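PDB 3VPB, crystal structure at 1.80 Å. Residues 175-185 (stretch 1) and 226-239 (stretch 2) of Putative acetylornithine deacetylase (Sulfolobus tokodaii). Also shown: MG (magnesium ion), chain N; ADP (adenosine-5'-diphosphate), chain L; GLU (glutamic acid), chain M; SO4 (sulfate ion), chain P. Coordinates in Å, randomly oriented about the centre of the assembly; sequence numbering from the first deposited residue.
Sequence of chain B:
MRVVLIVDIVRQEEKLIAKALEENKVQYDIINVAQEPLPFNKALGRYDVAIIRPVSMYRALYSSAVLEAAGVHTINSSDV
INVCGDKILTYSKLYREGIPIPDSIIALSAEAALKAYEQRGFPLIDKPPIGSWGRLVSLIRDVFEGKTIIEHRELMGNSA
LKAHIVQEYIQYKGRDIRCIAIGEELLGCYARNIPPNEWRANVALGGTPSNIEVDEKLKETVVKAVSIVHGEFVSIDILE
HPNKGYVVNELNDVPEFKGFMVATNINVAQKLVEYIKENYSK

Stretch 1 (175-185) RDIRCIAIGEE
Stretch 2, residues 226-239: VSIVHGEFVSIDIL

Strands 175-182 and 233-239 run antiparallel, their axes 157° apart and 4.6 Å at closest approach, with Ile177 opposite Ile238, Cys179 opposite Ile236 and Ala181 opposite Val234 as hydrogen-bonded pairs. Each pair satisfies its own N and O: Ile177 N to Ile238 O and Ile238 N to Ile177 O are both 2.8 Å, Cys179 N to Ile236 O and Ile236 N to Cys179 O both 2.9 Å, Ala181 N to Val234 O 3.0 Å and Val234 N to Ala181 O 3.1 Å. Gly183 N extends the ladder to Glu232 O (2.8 Å). The intervening pairs, Arg178-Asp237, Ile180-Ser235 and Ile182-Phe233, sit closer, with CA-CA distances of 4.8, 4.4 and 4.6 Å.

Ile182 to Glu185 form a type I' turn, Gly183 (62/31) and Glu184 (64/21) both with positive phi; Ile182 N donates to Glu185 O (3.0 Å) and Glu185 N to Ile182 O (3.2 Å). Glu184 N, facing no strand partner, donates to water 2 (2.8 Å), which donates to Gly231 O (2.7 Å).

On the face bearing Arg178, its side chain (t, p, p, chi4 81°) curls so that NE (3.0 Å) and NH2 (2.9 Å) both donate to Asp237 OD1, a salt bridge; NH2 also donates to sulfate O4 (2.7 Å). Ser235 OG (chi1 p) lies over one guanidinium face, 3.4 Å from Arg178 CZ. Asp237 (m, chi2 21°) thus divides its carboxylate: OD1 takes the arginine, while OD2 binds magnesium at 2.1 Å. Asp176 OD1 (chi1 p) accepts from ADP O3' (2.6 Å). Farther along, Phe233 (t, chi2 42°) presents its ring edge to Ile180 CG2, 3.8 Å from CE1.

On the other face, Ala181 CB meets Val226 CG2 of the helix at 3.9 Å and Ile236 CD1 (m, p) at 4.3 Å.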

# COMPACT_ATOMS: atom_id res chain seq x y z
N ARG B 175 12.64 -2.09 -31.29
CA ARG B 175 11.23 -1.70 -31.39
C ARG B 175 10.35 -2.86 -30.97
O ARG B 175 10.81 -3.99 -30.87
CB ARG B 175 10.87 -1.35 -32.84
CG ARG B 175 10.82 -2.62 -33.69
CD ARG B 175 10.91 -2.37 -35.13
NE ARG B 175 10.61 -3.59 -35.91
CZ ARG B 175 10.48 -3.59 -37.22
NH1 ARG B 175 10.61 -2.43 -37.86
NH2 ARG B 175 10.21 -4.71 -37.91
N ASP B 176 9.07 -2.59 -30.75
CA ASP B 176 8.10 -3.66 -30.81
C ASP B 176 6.99 -3.29 -31.79
O ASP B 176 7.02 -2.20 -32.38
CB ASP B 176 7.64 -4.12 -29.42
CG ASP B 176 6.70 -3.15 -28.74
OD1 ASP B 176 6.19 -3.53 -27.66
OD2 ASP B 176 6.44 -2.03 -29.28
N ILE B 177 6.06 -4.20 -32.03
CA ILE B 177 5.00 -3.94 -32.97
C ILE B 177 3.68 -3.82 -32.22
O ILE B 177 3.39 -4.61 -31.34
CB ILE B 177 4.95 -5.03 -34.03
CG1 ILE B 177 6.27 -5.04 -34.83
CG2 ILE B 177 3.76 -4.84 -34.97
CD1 ILE B 177 6.43 -6.33 -35.71
N ARG B 178 2.93 -2.78 -32.55
CA ARG B 178 1.61 -2.56 -31.97
C ARG B 178 0.59 -2.63 -33.12
O ARG B 178 0.72 -1.91 -34.10
CB ARG B 178 1.61 -1.20 -31.27
CG ARG B 178 0.24 -0.59 -31.01
CD ARG B 178 -0.69 -1.53 -30.25
NE ARG B 178 -0.32 -1.76 -28.86
CZ ARG B 178 -0.62 -0.93 -27.86
NH1 ARG B 178 -1.28 0.20 -28.08
NH2 ARG B 178 -0.25 -1.24 -26.61
N CYS B 179 -0.39 -3.52 -32.98
CA CYS B 179 -1.53 -3.61 -33.91
C CYS B 179 -2.83 -3.32 -33.18
O CYS B 179 -2.89 -3.40 -31.93
CB CYS B 179 -1.58 -5.01 -34.52
SG CYS B 179 0.02 -5.46 -35.27
N ILE B 180 -3.87 -3.01 -33.95
CA ILE B 180 -5.21 -2.79 -33.42
C ILE B 180 -6.15 -3.64 -34.28
O ILE B 180 -5.97 -3.73 -35.49
CB ILE B 180 -5.63 -1.32 -33.49
CG1 ILE B 180 -4.82 -0.50 -32.46
CG2 ILE B 180 -7.16 -1.17 -33.19
CD1 ILE B 180 -5.20 0.98 -32.33
N ALA B 181 -7.11 -4.26 -33.63
CA ALA B 181 -8.14 -5.04 -34.31
C ALA B 181 -9.52 -4.55 -33.85
O ALA B 181 -9.72 -4.21 -32.67
CB ALA B 181 -7.99 -6.52 -34.02
N ILE B 182 -10.44 -4.46 -34.80
CA ILE B 182 -11.82 -4.11 -34.52
C ILE B 182 -12.68 -5.21 -35.12
O ILE B 182 -12.50 -5.56 -36.29
CB ILE B 182 -12.19 -2.73 -35.13
CG1 ILE B 182 -11.43 -1.60 -34.42
CG2 ILE B 182 -13.68 -2.46 -35.03
CD1 ILE B 182 -11.71 -0.22 -35.04
N GLY B 183 -13.57 -5.78 -34.30
CA GLY B 183 -14.43 -6.90 -34.73
C GLY B 183 -13.65 -8.14 -35.13
O GLY B 183 -14.08 -8.89 -36.00
N GLU B 184 -12.49 -8.34 -34.49
CA GLU B 184 -11.56 -9.46 -34.79
C GLU B 184 -10.95 -9.43 -36.20
O GLU B 184 -10.49 -10.46 -36.72
CB GLU B 184 -12.15 -10.85 -34.44
CG GLU B 184 -12.75 -10.90 -33.04
CD GLU B 184 -13.29 -12.27 -32.62
OE1 GLU B 184 -13.17 -13.25 -33.39
OE2 GLU B 184 -13.84 -12.35 -31.51
N GLU B 185 -10.96 -8.26 -36.82
CA GLU B 185 -10.26 -8.04 -38.08
C GLU B 185 -9.15 -7.04 -37.86
O GLU B 185 -9.34 -6.06 -37.15
CB GLU B 185 -11.19 -7.50 -39.16
CG GLU B 185 -12.33 -8.46 -39.51
CD GLU B 185 -12.88 -8.24 -40.90
OE1 GLU B 185 -13.10 -9.25 -41.60
OE2 GLU B 185 -13.11 -7.07 -41.30
N VAL B 226 -6.40 -12.39 -31.34
CA VAL B 226 -7.64 -11.69 -31.03
C VAL B 226 -8.88 -12.59 -31.04
O VAL B 226 -9.82 -12.36 -30.27
CB VAL B 226 -7.86 -10.50 -31.99
CG1 VAL B 226 -9.13 -9.77 -31.64
CG2 VAL B 226 -6.66 -9.55 -31.91
N SER B 227 -8.90 -13.58 -31.93
CA SER B 227 -10.02 -14.49 -32.00
C SER B 227 -10.05 -15.40 -30.79
O SER B 227 -11.12 -15.77 -30.32
CB SER B 227 -9.96 -15.33 -33.27
OG SER B 227 -10.10 -14.49 -34.41
N ILE B 228 -8.87 -15.77 -30.28
CA ILE B 228 -8.80 -16.60 -29.08
C ILE B 228 -9.42 -15.89 -27.88
O ILE B 228 -10.15 -16.49 -27.09
CB ILE B 228 -7.34 -17.03 -28.78
CG1 ILE B 228 -6.90 -18.10 -29.78
CG2 ILE B 228 -7.18 -17.58 -27.36
CD1 ILE B 228 -5.38 -18.17 -29.91
N VAL B 229 -9.14 -14.59 -27.74
CA VAL B 229 -9.58 -13.85 -26.56
C VAL B 229 -10.93 -13.15 -26.76
O VAL B 229 -11.52 -12.66 -25.81
CB VAL B 229 -8.52 -12.81 -26.08
CG1 VAL B 229 -7.18 -13.48 -25.79
CG2 VAL B 229 -8.37 -11.69 -27.08
N HIS B 230 -11.40 -13.11 -28.01
CA HIS B 230 -12.69 -12.52 -28.39
C HIS B 230 -12.87 -11.01 -28.17
O HIS B 230 -13.97 -10.55 -27.90
CB HIS B 230 -13.85 -13.32 -27.77
CG HIS B 230 -13.94 -14.72 -28.27
ND1 HIS B 230 -13.62 -15.81 -27.50
CD2 HIS B 230 -14.29 -15.22 -29.48
CE1 HIS B 230 -13.77 -16.92 -28.20
NE2 HIS B 230 -14.19 -16.59 -29.41
N GLY B 231 -11.80 -10.24 -28.29
CA GLY B 231 -11.93 -8.78 -28.15
C GLY B 231 -12.57 -8.13 -29.37
O GLY B 231 -12.26 -8.49 -30.50
N GLU B 232 -13.46 -7.17 -29.15
CA GLU B 232 -14.05 -6.38 -30.23
C GLU B 232 -13.26 -5.16 -30.63
O GLU B 232 -13.34 -4.71 -31.77
CB GLU B 232 -15.48 -5.96 -29.88
CG GLU B 232 -16.51 -6.87 -30.52
CD GLU B 232 -17.92 -6.36 -30.35
OE1 GLU B 232 -18.35 -6.21 -29.19
OE2 GLU B 232 -18.59 -6.14 -31.38
N PHE B 233 -12.52 -4.57 -29.68
CA PHE B 233 -11.69 -3.41 -30.00
C PHE B 233 -10.48 -3.50 -29.09
O PHE B 233 -10.55 -3.09 -27.94
CB PHE B 233 -12.45 -2.08 -29.81
CG PHE B 233 -11.62 -0.84 -29.97
CD1 PHE B 233 -10.67 -0.72 -30.98
CD2 PHE B 233 -11.80 0.25 -29.11
CE1 PHE B 233 -9.93 0.45 -31.14
CE2 PHE B 233 -11.07 1.41 -29.25
CZ PHE B 233 -10.12 1.53 -30.25
N VAL B 234 -9.40 -4.08 -29.59
CA VAL B 234 -8.25 -4.36 -28.72
C VAL B 234 -6.93 -4.03 -29.41
O VAL B 234 -6.85 -4.01 -30.66
CB VAL B 234 -8.19 -5.83 -28.25
CG1 VAL B 234 -9.36 -6.18 -27.28
CG2 VAL B 234 -8.16 -6.78 -29.45
N SER B 235 -5.90 -3.77 -28.61
CA SER B 235 -4.56 -3.67 -29.18
C SER B 235 -3.76 -4.92 -28.85
O SER B 235 -4.09 -5.69 -27.92
CB SER B 235 -3.84 -2.39 -28.72
OG SER B 235 -3.62 -2.44 -27.33
N ILE B 236 -2.72 -5.15 -29.65
CA ILE B 236 -1.87 -6.31 -29.49
C ILE B 236 -0.43 -5.83 -29.60
O ILE B 236 -0.09 -5.02 -30.49
CB ILE B 236 -2.11 -7.36 -30.60
CG1 ILE B 236 -3.61 -7.64 -30.83
CG2 ILE B 236 -1.42 -8.69 -30.24
CD1 ILE B 236 -4.39 -6.61 -31.74
N ASP B 237 0.41 -6.33 -28.68
CA ASP B 237 1.84 -6.05 -28.68
C ASP B 237 2.54 -7.31 -29.18
O ASP B 237 2.32 -8.42 -28.66
CB ASP B 237 2.39 -5.75 -27.27
CG ASP B 237 1.88 -4.45 -26.66
OD1 ASP B 237 0.84 -3.91 -27.06
OD2 ASP B 237 2.57 -3.94 -25.72
N ILE B 238 3.42 -7.13 -30.17
CA ILE B 238 4.21 -8.24 -30.70
C ILE B 238 5.72 -7.95 -30.67
O ILE B 238 6.15 -6.82 -30.92
CB ILE B 238 3.73 -8.61 -32.13
CG1 ILE B 238 2.38 -9.33 -32.01
CG2 ILE B 238 4.78 -9.48 -32.88
CD1 ILE B 238 1.61 -9.42 -33.31
N LEU B 239 6.49 -8.96 -30.28
CA LEU B 239 7.94 -8.90 -30.25
C LEU B 239 8.50 -9.76 -31.37
O LEU B 239 7.86 -10.74 -31.81
CB LEU B 239 8.50 -9.41 -28.91
CG LEU B 239 8.07 -8.59 -27.69
CD1 LEU B 239 8.27 -9.41 -26.42
CD2 LEU B 239 8.86 -7.29 -27.69
MG MG N . 2.63 -3.20 -23.79
PB ADP L . 2.77 -3.10 -20.63
O1B ADP L . 1.40 -3.64 -20.49
O2B ADP L . 3.06 -2.32 -21.90
O3B ADP L . 3.32 -2.40 -19.42
PA ADP L . 4.52 -5.04 -21.91
O1A ADP L . 4.66 -6.51 -21.55
O2A ADP L . 3.93 -4.57 -23.23
O3A ADP L . 3.72 -4.41 -20.67
O5' ADP L . 5.99 -4.41 -21.75
C5' ADP L . 6.30 -3.05 -22.04
C4' ADP L . 7.54 -2.99 -22.91
O4' ADP L . 8.59 -3.73 -22.29
C3' ADP L . 7.29 -3.67 -24.26
O3' ADP L . 6.79 -2.74 -25.23
C2' ADP L . 8.67 -4.17 -24.64
O2' ADP L . 9.44 -3.12 -25.22
C1' ADP L . 9.27 -4.49 -23.29
N9 ADP L . 9.10 -5.93 -22.98
C8 ADP L . 8.17 -6.50 -22.18
N7 ADP L . 8.40 -7.82 -22.11
C5 ADP L . 9.49 -8.09 -22.86
C6 ADP L . 10.25 -9.28 -23.24
N6 ADP L . 9.90 -10.49 -22.75
N1 ADP L . 11.36 -9.13 -24.02
C2 ADP L . 11.74 -7.94 -24.50
N3 ADP L . 11.05 -6.80 -24.21
C4 ADP L . 9.94 -6.84 -23.42
N GLU M . -0.31 2.55 -24.39
CA GLU M . 0.42 2.55 -25.69
C GLU M . 1.86 2.95 -25.47
O GLU M . 2.72 2.51 -26.25
CB GLU M . -0.24 3.53 -26.69
CG GLU M . 0.30 3.41 -28.10
CD GLU M . -0.37 4.38 -29.08
OE1 GLU M . -0.65 5.54 -28.69
OE2 GLU M . -0.59 3.96 -30.25
OXT GLU M . 2.18 3.73 -24.54
S SO4 P . 0.54 -0.67 -23.26
O1 SO4 P . 0.09 -1.37 -22.06
O2 SO4 P . 1.12 0.60 -22.86
O3 SO4 P . 1.49 -1.44 -24.10
O4 SO4 P . -0.63 -0.32 -24.07
O HOH W 1 5.29 -5.39 -26.06
O HOH W 2 -11.02 -7.00 -32.45
O HOH W 3 4.17 -2.02 -24.66